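Local atomic coordinates of putative alpha-galactosidase/melibiase (Bacteroides fragilis, PDB entry 4OGZ), a protein that probably hydrolyses terminal, non-reducing alpha-D-galactose residues from alpha-D-galactosides, as a glycoside hydrolase of family 27. Residues P13-P18 with D84-L89; I41-E46 with L75-A80; K50-D55 with G63-K68. One frame throughout, in Å; residues are numbered along the deposited sequence.

Contact 1 (P13-P18 with D84-L89)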
loop_
_atom_site.group_PDB
_atom_site.type_symbol
_atom_site.label_atom_id
_atom_site.label_comp_id
_atom_site.label_asym_id
_atom_site.label_seq_id
_atom_site.Cartn_x
_atom_site.Cartn_y
_atom_site.Cartn_z
ATOM N N PRO A 13 -2.083 -25.030 -1.999
ATOM C CA PRO A 13 -2.384 -23.723 -1.439
ATOM C C PRO A 13 -1.153 -23.077 -0.845
ATOM O O PRO A 13 -0.217 -23.754 -0.449
ATOM C CB PRO A 13 -3.394 -24.040 -0.322
ATOM C CG PRO A 13 -4.038 -25.315 -0.760
ATOM C CD PRO A 13 -2.881 -26.081 -1.339
ATOM N N CYS A 14 -1.142 -21.762 -0.793
ATOM C CA CYS A 14 -0.106 -21.083 -0.028
ATOM C C CYS A 14 -0.717 -19.794 0.517
ATOM O O CYS A 14 -1.110 -18.898 -0.258
ATOM C CB CYS A 14 1.121 -20.845 -0.892
ATOM S SG CYS A 14 2.404 -19.904 -0.070
ATOM N N ILE A 15 -0.812 -19.728 1.844
ATOM C CA ILE A 15 -1.392 -18.633 2.570
ATOM C C ILE A 15 -0.377 -17.504 2.650
ATOM O O ILE A 15 0.652 -17.620 3.281
ATOM C CB ILE A 15 -1.858 -19.072 4.002
ATOM C CG1 ILE A 15 -3.028 -20.037 3.887
ATOM C CG2 ILE A 15 -2.247 -17.850 4.822
ATOM C CD1 ILE A 15 -3.482 -20.660 5.181
ATOM N N ASN A 16 -0.676 -16.402 1.977
ATOM C CA ASN A 16 0.268 -15.335 1.800
ATOM C C ASN A 16 0.122 -14.220 2.829
ATOM O O ASN A 16 -0.918 -14.091 3.473
ATOM C CB ASN A 16 0.120 -14.775 0.377
ATOM C CG ASN A 16 0.402 -15.833 -0.672
ATOM O OD1 ASN A 16 1.347 -16.606 -0.511
ATOM N ND2 ASN A 16 -0.419 -15.899 -1.726
ATOM N N PRO A 17 1.189 -13.434 3.004
ATOM C CA PRO A 17 1.164 -12.289 3.890
ATOM C C PRO A 17 0.072 -11.307 3.452
ATOM O O PRO A 17 -0.303 -11.297 2.284
ATOM C CB PRO A 17 2.524 -11.629 3.662
ATOM C CG PRO A 17 3.407 -12.665 3.094
ATOM C CD PRO A 17 2.536 -13.727 2.493
ATOM N N PRO A 18 -0.392 -10.457 4.366
ATOM C CA PRO A 18 0.123 -10.249 5.724
ATOM C C PRO A 18 -0.295 -11.332 6.725
ATOM O O PRO A 18 -1.441 -11.850 6.661
ATOM C CB PRO A 18 -0.512 -8.926 6.130
ATOM C CG PRO A 18 -1.770 -8.837 5.317
ATOM C CD PRO A 18 -1.514 -9.550 4.034
ATOM N N ASP A 84 -1.874 -25.939 3.176
ATOM C CA ASP A 84 -0.902 -25.036 3.788
ATOM C C ASP A 84 -1.466 -24.579 5.097
ATOM O O ASP A 84 -2.673 -24.358 5.217
ATOM C CB ASP A 84 -0.619 -23.803 2.909
ATOM C CG ASP A 84 0.534 -22.968 3.432
ATOM O OD1 ASP A 84 1.464 -23.575 4.010
ATOM O OD2 ASP A 84 0.518 -21.717 3.288
ATOM N N THR A 85 -0.591 -24.416 6.075
ATOM C CA THR A 85 -0.993 -24.073 7.438
ATOM C C THR A 85 -0.146 -22.906 7.825
ATOM O O THR A 85 1.035 -22.909 7.573
ATOM C CB THR A 85 -0.792 -25.246 8.406
ATOM O OG1 THR A 85 -1.636 -26.313 8.004
ATOM C CG2 THR A 85 -1.119 -24.853 9.877
ATOM N N GLN A 86 -0.759 -21.898 8.423
ATOM C CA GLN A 86 -0.074 -20.657 8.662
ATOM C C GLN A 86 -0.724 -19.884 9.787
ATOM O O GLN A 86 -1.914 -20.013 10.000
ATOM C CB GLN A 86 -0.104 -19.830 7.382
ATOM C CG GLN A 86 0.673 -18.550 7.459
ATOM C CD GLN A 86 2.123 -18.791 7.814
ATOM O OE1 GLN A 86 2.502 -18.772 8.992
ATOM N NE2 GLN A 86 2.933 -19.077 6.794
ATOM N N GLU A 87 0.061 -19.065 10.486
ATOM C CA GLU A 87 -0.459 -18.269 11.598
ATOM C C GLU A 87 -0.971 -16.902 11.106
ATOM O O GLU A 87 -0.406 -16.318 10.200
ATOM C CB GLU A 87 0.624 -18.074 12.654
ATOM C CG GLU A 87 0.284 -17.097 13.774
ATOM C CD GLU A 87 1.435 -16.844 14.740
ATOM O OE1 GLU A 87 2.400 -17.644 14.791
ATOM O OE2 GLU A 87 1.377 -15.825 15.453
ATOM N N LEU A 88 -2.077 -16.444 11.681
ATOM C CA LEU A 88 -2.524 -15.066 11.557
ATOM C C LEU A 88 -2.569 -14.460 12.947
ATOM O O LEU A 88 -3.310 -14.916 13.836
ATOM C CB LEU A 88 -3.891 -14.967 10.885
ATOM C CG LEU A 88 -4.415 -13.539 10.704
ATOM C CD1 LEU A 88 -3.591 -12.766 9.684
ATOM C CD2 LEU A 88 -5.876 -13.551 10.304
ATOM N N LEU A 89 -1.738 -13.458 13.137
ATOM C CA LEU A 89 -1.738 -12.659 14.316
ATOM C C LEU A 89 -2.709 -11.484 14.170
ATOM O O LEU A 89 -2.566 -10.653 13.277
ATOM C CB LEU A 89 -0.315 -12.206 14.544
ATOM C CG LEU A 89 -0.052 -11.824 15.996
ATOM C CD1 LEU A 89 1.433 -11.929 16.330
ATOM C CD2 LEU A 89 -0.569 -10.420 16.238
HETATM O O HOH W 1 2.106 -19.837 4.362
#
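Asp84 reaches across to Ile15 with its carboxylate, and the backbone N-H of Ile15 answers with a hydrogen bond to OD2. The bond is short and nearly straight, 2.8 Å from Ile15 N to Asp84 OD2 with 168° at the hydrogen, and it uses the anti lone pair of OD2, the one turned away from OD1. A chi1 of -171° puts CG of Asp84 anti to its backbone N and out toward 13-18; OD2 then also lies 3.4 Å from Cys14 CA. One bond back from the carboxylate carbon, Asp84 CB sits 3.4 Å from Pro13 O. A water gives OD2 a second partner, donating to it at 2.7 Å from Asp84 OD2 and donating also to Ile15 O, while it accepts from Gln86 NE2. Both backbone polar groups of Ile15 are thereby tied, one directly and one through water, to the side chains of strand 84-89.

This arrangement lies at the seam of the Ig-like domain, a beta sandwich. Strand 14-15 pairs with strand 28-36 in one sheet, whereas 84-89 belongs to the other, so the two segments, running only 19° apart in direction, are joined by side chains and water.

The Ile15 and Gln86 side chains run antiparallel past one another. Ile15 CG2 lies 3.9 Å from Gln86 CB, and Ile15 CD1 reaches on toward the carbonyl oxygen of Asp84. The Gln86 chain then bends at chi2, and its amide oxygen OE1 accepts from Glu87 N while NE2 serves the water. Farther along, the segments separate: Leu88 CD1 touches Pro18 O at 3.8 Å, just beyond the cis peptide bond that precedes Pro18, and Phe31 of strand 28-36 packs against both residues.

Contact 2 (I41-E46 with L75-A80)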
loop_
_atom_site.group_PDB
_atom_site.type_symbol
_atom_site.label_atom_id
_atom_site.label_comp_id
_atom_site.label_asym_id
_atom_site.label_seq_id
_atom_site.Cartn_x
_atom_site.Cartn_y
_atom_site.Cartn_z
ATOM N N ILE A 41 -10.632 -23.827 -3.249
ATOM C CA ILE A 41 -9.951 -23.884 -1.973
ATOM C C ILE A 41 -10.979 -23.823 -0.857
ATOM O O ILE A 41 -11.988 -23.159 -0.973
ATOM C CB ILE A 41 -8.949 -22.720 -1.881
ATOM C CG1 ILE A 41 -7.728 -23.068 -2.725
ATOM C CG2 ILE A 41 -8.534 -22.428 -0.444
ATOM C CD1 ILE A 41 -6.674 -22.001 -2.782
ATOM N N LYS A 42 -10.700 -24.515 0.239
ATOM C CA LYS A 42 -11.477 -24.399 1.458
ATOM C C LYS A 42 -10.559 -24.007 2.619
ATOM O O LYS A 42 -9.461 -24.541 2.756
ATOM C CB LYS A 42 -12.144 -25.729 1.805
ATOM C CG LYS A 42 -13.528 -25.609 2.411
ATOM C CD LYS A 42 -13.979 -26.941 2.984
ATOM C CE LYS A 42 -15.228 -26.779 3.843
ATOM N NZ LYS A 42 -16.047 -28.018 3.915
ATOM N N TRP A 43 -11.042 -23.119 3.473
ATOM C CA TRP A 43 -10.240 -22.578 4.538
ATOM C C TRP A 43 -10.743 -23.059 5.889
ATOM O O TRP A 43 -11.918 -23.371 6.061
ATOM C CB TRP A 43 -10.305 -21.066 4.530
ATOM C CG TRP A 43 -9.531 -20.405 3.497
ATOM C CD1 TRP A 43 -8.263 -19.937 3.599
ATOM C CD2 TRP A 43 -9.989 -20.063 2.179
ATOM N NE1 TRP A 43 -7.892 -19.325 2.413
ATOM C CE2 TRP A 43 -8.942 -19.388 1.533
ATOM C CE3 TRP A 43 -11.178 -20.248 1.494
ATOM C CZ2 TRP A 43 -9.062 -18.884 0.209
ATOM C CZ3 TRP A 43 -11.292 -19.763 0.183
ATOM C CH2 TRP A 43 -10.246 -19.085 -0.428
ATOM N N HIS A 44 -9.832 -23.110 6.846
ATOM C CA HIS A 44 -10.185 -23.427 8.219
ATOM C C HIS A 44 -9.411 -22.520 9.123
ATOM O O HIS A 44 -8.309 -22.068 8.785
ATOM C CB HIS A 44 -9.916 -24.916 8.552
ATOM C CG HIS A 44 -10.654 -25.849 7.655
ATOM N ND1 HIS A 44 -11.893 -26.366 7.974
ATOM C CD2 HIS A 44 -10.369 -26.288 6.403
ATOM C CE1 HIS A 44 -12.317 -27.124 6.977
ATOM N NE2 HIS A 44 -11.411 -27.095 6.012
ATOM N N ALA A 45 -10.024 -22.220 10.262
ATOM C CA ALA A 45 -9.382 -21.399 11.245
ATOM C C ALA A 45 -9.586 -22.046 12.594
ATOM O O ALA A 45 -10.678 -22.455 12.912
ATOM C CB ALA A 45 -9.969 -20.007 11.235
ATOM N N GLU A 46 -8.517 -22.160 13.366
ATOM C CA GLU A 46 -8.612 -22.617 14.737
ATOM C C GLU A 46 -8.204 -21.437 15.610
ATOM O O GLU A 46 -7.297 -20.649 15.283
ATOM C CB GLU A 46 -7.772 -23.888 14.938
ATOM C CG GLU A 46 -7.595 -24.369 16.379
ATOM C CD GLU A 46 -8.892 -24.822 17.056
ATOM O OE1 GLU A 46 -9.965 -24.759 16.417
ATOM O OE2 GLU A 46 -8.849 -25.258 18.235
ATOM N N LEU A 75 -4.524 -20.846 10.546
ATOM C CA LEU A 75 -5.274 -20.982 9.309
ATOM C C LEU A 75 -4.770 -22.169 8.508
ATOM O O LEU A 75 -3.572 -22.480 8.484
ATOM C CB LEU A 75 -5.162 -19.719 8.456
ATOM C CG LEU A 75 -5.491 -18.363 9.104
ATOM C CD1 LEU A 75 -5.204 -17.238 8.129
ATOM C CD2 LEU A 75 -6.926 -18.313 9.572
ATOM N N LYS A 76 -5.709 -22.849 7.877
ATOM C CA LYS A 76 -5.383 -23.900 6.968
ATOM C C LYS A 76 -6.170 -23.673 5.682
ATOM O O LYS A 76 -7.340 -23.324 5.730
ATOM C CB LYS A 76 -5.713 -25.251 7.603
ATOM C CG LYS A 76 -5.092 -26.437 6.885
ATOM C CD LYS A 76 -4.997 -27.685 7.752
ATOM C CE LYS A 76 -4.003 -28.662 7.121
ATOM N NZ LYS A 76 -3.975 -29.999 7.769
ATOM N N ALA A 77 -5.504 -23.829 4.544
ATOM C CA ALA A 77 -6.156 -23.815 3.250
ATOM C C ALA A 77 -5.905 -25.135 2.551
ATOM O O ALA A 77 -4.783 -25.654 2.562
ATOM C CB ALA A 77 -5.640 -22.661 2.404
ATOM N N GLU A 78 -6.938 -25.685 1.930
ATOM C CA GLU A 78 -6.814 -27.012 1.308
ATOM C C GLU A 78 -7.397 -26.999 -0.079
ATOM O O GLU A 78 -8.395 -26.308 -0.332
ATOM C CB GLU A 78 -7.499 -28.098 2.187
ATOM C CG GLU A 78 -7.319 -27.879 3.688
ATOM C CD GLU A 78 -7.765 -29.056 4.555
ATOM O OE1 GLU A 78 -8.949 -29.428 4.469
ATOM O OE2 GLU A 78 -6.932 -29.583 5.340
ATOM N N ASN A 79 -6.748 -27.722 -0.994
ATOM C CA ASN A 79 -7.329 -27.984 -2.305
ATOM C C ASN A 79 -7.027 -29.431 -2.741
ATOM O O ASN A 79 -6.475 -30.202 -1.968
ATOM C CB ASN A 79 -6.877 -26.931 -3.360
ATOM C CG ASN A 79 -5.381 -26.952 -3.649
ATOM O OD1 ASN A 79 -4.666 -27.900 -3.318
ATOM N ND2 ASN A 79 -4.907 -25.901 -4.313
ATOM N N ALA A 80 -7.342 -29.777 -3.987
ATOM C CA ALA A 80 -7.100 -31.122 -4.501
ATOM C C ALA A 80 -5.630 -31.531 -4.532
ATOM O O ALA A 80 -5.328 -32.705 -4.633
ATOM C CB ALA A 80 -7.696 -31.262 -5.895
#
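The indole of Trp43 meets Ala77 obliquely, CD1 lying 4.0 Å from Ala77 CB, and one face of the ring carries Ile41 CG2, 3.5 Å above its centre. The same Ile41 methyl also touches Ala77 CB. On the other side of the sheet, the imidazole of His44 has Lys76 O at its edge, near the ring plane. Glu78 crosses the His44 side chain at about a right angle, its carboxylate plane turned 70° from the ring, and Glu78 OE1 stands 3.7 Å from His44 NE2. Glu78 OE2 forms a long salt bridge with Lys76 NZ.

The backbones make a regular antiparallel ladder. Lys42 with Glu78 and His44 with Lys76 are hydrogen-bonded pairs, the shortest link being His44 N to Lys76 O at 2.7 Å; Trp43 with Ala77 and Ala45 with Leu75 are non-hydrogen-bonded pairs. Beyond Trp43, Ala45 CB packs on Leu75 CD2 at 3.9 Å.

Strand 42-46 is an edge strand of its sheet in the Ig-like domain, and strand 69-79 separates it from strand 82-92. Trp43 turns into the sandwich, where NE1 bonds to Thr35 OG1 of strand 28-36 and Leu54 of strand 52-55 touches the side chains of Trp43 and Ala45.

Contact 3 (K50-D55 with G63-K68)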
loop_
_atom_site.group_PDB
_atom_site.type_symbol
_atom_site.label_atom_id
_atom_site.label_comp_id
_atom_site.label_asym_id
_atom_site.label_seq_id
_atom_site.Cartn_x
_atom_site.Cartn_y
_atom_site.Cartn_z
ATOM N N LYS A 50 -13.289 -14.450 20.058
ATOM C CA LYS A 50 -14.707 -14.117 20.169
ATOM C C LYS A 50 -15.132 -12.941 19.250
ATOM O O LYS A 50 -14.588 -11.848 19.325
ATOM C CB LYS A 50 -15.074 -13.778 21.615
ATOM C CG LYS A 50 -16.576 -13.692 21.854
ATOM C CD LYS A 50 -16.966 -13.253 23.266
ATOM C CE LYS A 50 -18.482 -13.396 23.442
ATOM N NZ LYS A 50 -19.147 -12.362 24.291
ATOM N N GLY A 51 -16.131 -13.197 18.433
ATOM C CA GLY A 51 -16.751 -12.207 17.614
ATOM C C GLY A 51 -16.379 -12.311 16.159
ATOM O O GLY A 51 -16.935 -11.582 15.348
ATOM N N LEU A 52 -15.432 -13.188 15.825
ATOM C CA LEU A 52 -15.033 -13.397 14.433
ATOM C C LEU A 52 -15.480 -14.767 13.967
ATOM O O LEU A 52 -15.555 -15.713 14.760
ATOM C CB LEU A 52 -13.512 -13.244 14.225
ATOM C CG LEU A 52 -12.918 -11.902 14.647
ATOM C CD1 LEU A 52 -11.423 -11.862 14.354
ATOM C CD2 LEU A 52 -13.623 -10.727 13.956
ATOM N N LYS A 53 -15.821 -14.838 12.683
ATOM C CA LYS A 53 -16.247 -16.060 12.031
ATOM C C LYS A 53 -15.555 -16.101 10.669
ATOM O O LYS A 53 -15.371 -15.086 10.053
ATOM C CB LYS A 53 -17.775 -16.092 11.897
ATOM C CG LYS A 53 -18.511 -16.402 13.204
ATOM C CD LYS A 53 -19.838 -15.649 13.371
ATOM C CE LYS A 53 -19.692 -14.191 13.836
ATOM N NZ LYS A 53 -19.945 -13.205 12.739
ATOM N N LEU A 54 -15.149 -17.282 10.234
ATOM C CA LEU A 54 -14.578 -17.485 8.910
ATOM C C LEU A 54 -15.616 -18.114 7.991
ATOM O O LEU A 54 -16.240 -19.069 8.359
ATOM C CB LEU A 54 -13.368 -18.405 9.003
ATOM C CG LEU A 54 -12.907 -19.040 7.698
ATOM C CD1 LEU A 54 -12.230 -17.991 6.820
ATOM C CD2 LEU A 54 -11.998 -20.233 7.973
ATOM N N ASP A 55 -15.785 -17.575 6.794
ATOM C CA ASP A 55 -16.511 -18.299 5.751
ATOM C C ASP A 55 -15.534 -19.232 4.998
ATOM O O ASP A 55 -14.660 -18.785 4.255
ATOM C CB ASP A 55 -17.209 -17.310 4.804
ATOM C CG ASP A 55 -18.023 -18.007 3.746
ATOM O OD1 ASP A 55 -17.788 -19.212 3.521
ATOM O OD2 ASP A 55 -18.900 -17.354 3.149
ATOM N N GLY A 63 -16.284 -9.927 11.504
ATOM C CA GLY A 63 -17.032 -9.726 12.708
ATOM C C GLY A 63 -16.575 -8.492 13.432
ATOM O O GLY A 63 -16.362 -7.450 12.845
ATOM N N LYS A 64 -16.407 -8.630 14.742
ATOM C CA LYS A 64 -16.017 -7.539 15.583
ATOM C C LYS A 64 -15.453 -8.132 16.868
ATOM O O LYS A 64 -16.101 -8.980 17.459
ATOM C CB LYS A 64 -17.226 -6.698 15.917
ATOM C CG LYS A 64 -17.023 -5.818 17.128
ATOM C CD LYS A 64 -17.906 -4.587 17.078
ATOM C CE LYS A 64 -19.380 -4.923 17.095
ATOM N NZ LYS A 64 -20.199 -3.688 16.970
ATOM N N VAL A 65 -14.228 -7.749 17.244
ATOM C CA VAL A 65 -13.663 -8.186 18.519
ATOM C C VAL A 65 -13.738 -6.971 19.414
ATOM O O VAL A 65 -13.185 -5.900 19.118
ATOM C CB VAL A 65 -12.198 -8.707 18.425
ATOM C CG1 VAL A 65 -11.677 -9.056 19.807
ATOM C CG2 VAL A 65 -12.066 -9.895 17.480
ATOM N N VAL A 66 -14.389 -7.160 20.542
ATOM C CA VAL A 66 -14.573 -6.092 21.512
ATOM C C VAL A 66 -13.383 -5.907 22.440
ATOM O O VAL A 66 -13.047 -4.792 22.809
ATOM C CB VAL A 66 -15.832 -6.363 22.342
ATOM C CG1 VAL A 66 -15.999 -5.312 23.427
ATOM C CG2 VAL A 66 -17.028 -6.397 21.409
ATOM N N GLU A 67 -12.720 -6.990 22.807
ATOM C CA GLU A 67 -11.668 -6.904 23.820
ATOM C C GLU A 67 -10.304 -6.687 23.157
ATOM O O GLU A 67 -9.915 -7.437 22.264
ATOM C CB GLU A 67 -11.666 -8.157 24.721
ATOM C CG GLU A 67 -13.046 -8.544 25.243
ATOM C CD GLU A 67 -13.809 -9.537 24.343
ATOM O OE1 GLU A 67 -13.441 -9.727 23.135
ATOM O OE2 GLU A 67 -14.805 -10.126 24.852
ATOM N N LYS A 68 -9.578 -5.691 23.661
ATOM C CA LYS A 68 -8.218 -5.408 23.242
ATOM C C LYS A 68 -7.334 -6.641 23.456
ATOM O O LYS A 68 -7.527 -7.383 24.392
ATOM C CB LYS A 68 -7.690 -4.215 24.015
ATOM C CG LYS A 68 -6.488 -3.529 23.408
ATOM C CD LYS A 68 -6.018 -2.317 24.218
ATOM C CE LYS A 68 -7.123 -1.285 24.488
ATOM N NZ LYS A 68 -7.131 -0.159 23.491
HETATM O O HOH W 2 -15.327 -9.860 21.256
#
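Leu52 and Val65 cross at about a right angle, with Leu52 CG 3.6 Å from Val65 CG2; together with Lys50 and Gly63 they have the largest areas buried by the contact. Leu52 CG lies anti to its own carbonyl carbon (chi1 -57°), and CD2 beyond it rests 3.6 Å from Lys64 N. Val65 CG2 also meets the carbonyl oxygen of Lys50.

That oxygen accepts from a water at 2.9 Å from Lys50 O; the water accepts from Val66 N and donates to Glu67 OE1, bridging the two segments. The Lys50 side chain crosses Glu67 obliquely, its CD 4.1 Å from Glu67 OE2. Their charged ends stay apart, Lys50 NZ 4.9 Å from Glu67 OE2.

At Gly63, CA approaches Gly51 O to 3.2 Å in a CA-H...O contact. The same oxygen accepts from Lys64 N at 3.1 Å, the donor standing 50° out of the carbonyl plane. At the backbone angles of Gly51 and Gly63 a CB would collide with the carbonyl oxygen before it, and across the pair with Lys64 O or Gly51 O respectively.

The contact lies at the open end of the hairpin of strands 52-55 and 60-64. Leu52 packs inward on Phe29 of strand 28-36 and Ile90 of strand 82-92, and Val65 packs on Ile92.

In the fold
From the N terminus, 13-18 comes first and 84-89 returns to lie beside it, so contact 1 closes the widest loop. Within that loop, contact 2 returns 75-80 to 41-46, and within contact 2 the short hairpin of contact 3 joins 50-55 to 63-68; all three nest and none cross. Contact 1 spans the two sheets of the sandwich, while contact 2 lies in the sheet of strand 82-92 and contact 3 at the edge of the other. Contacts 1 and 2 meet through backbone pairing of strands 69-79 and 82-92. Leu54 packs contact 3's strand against His44 and Ala45 of contact 2.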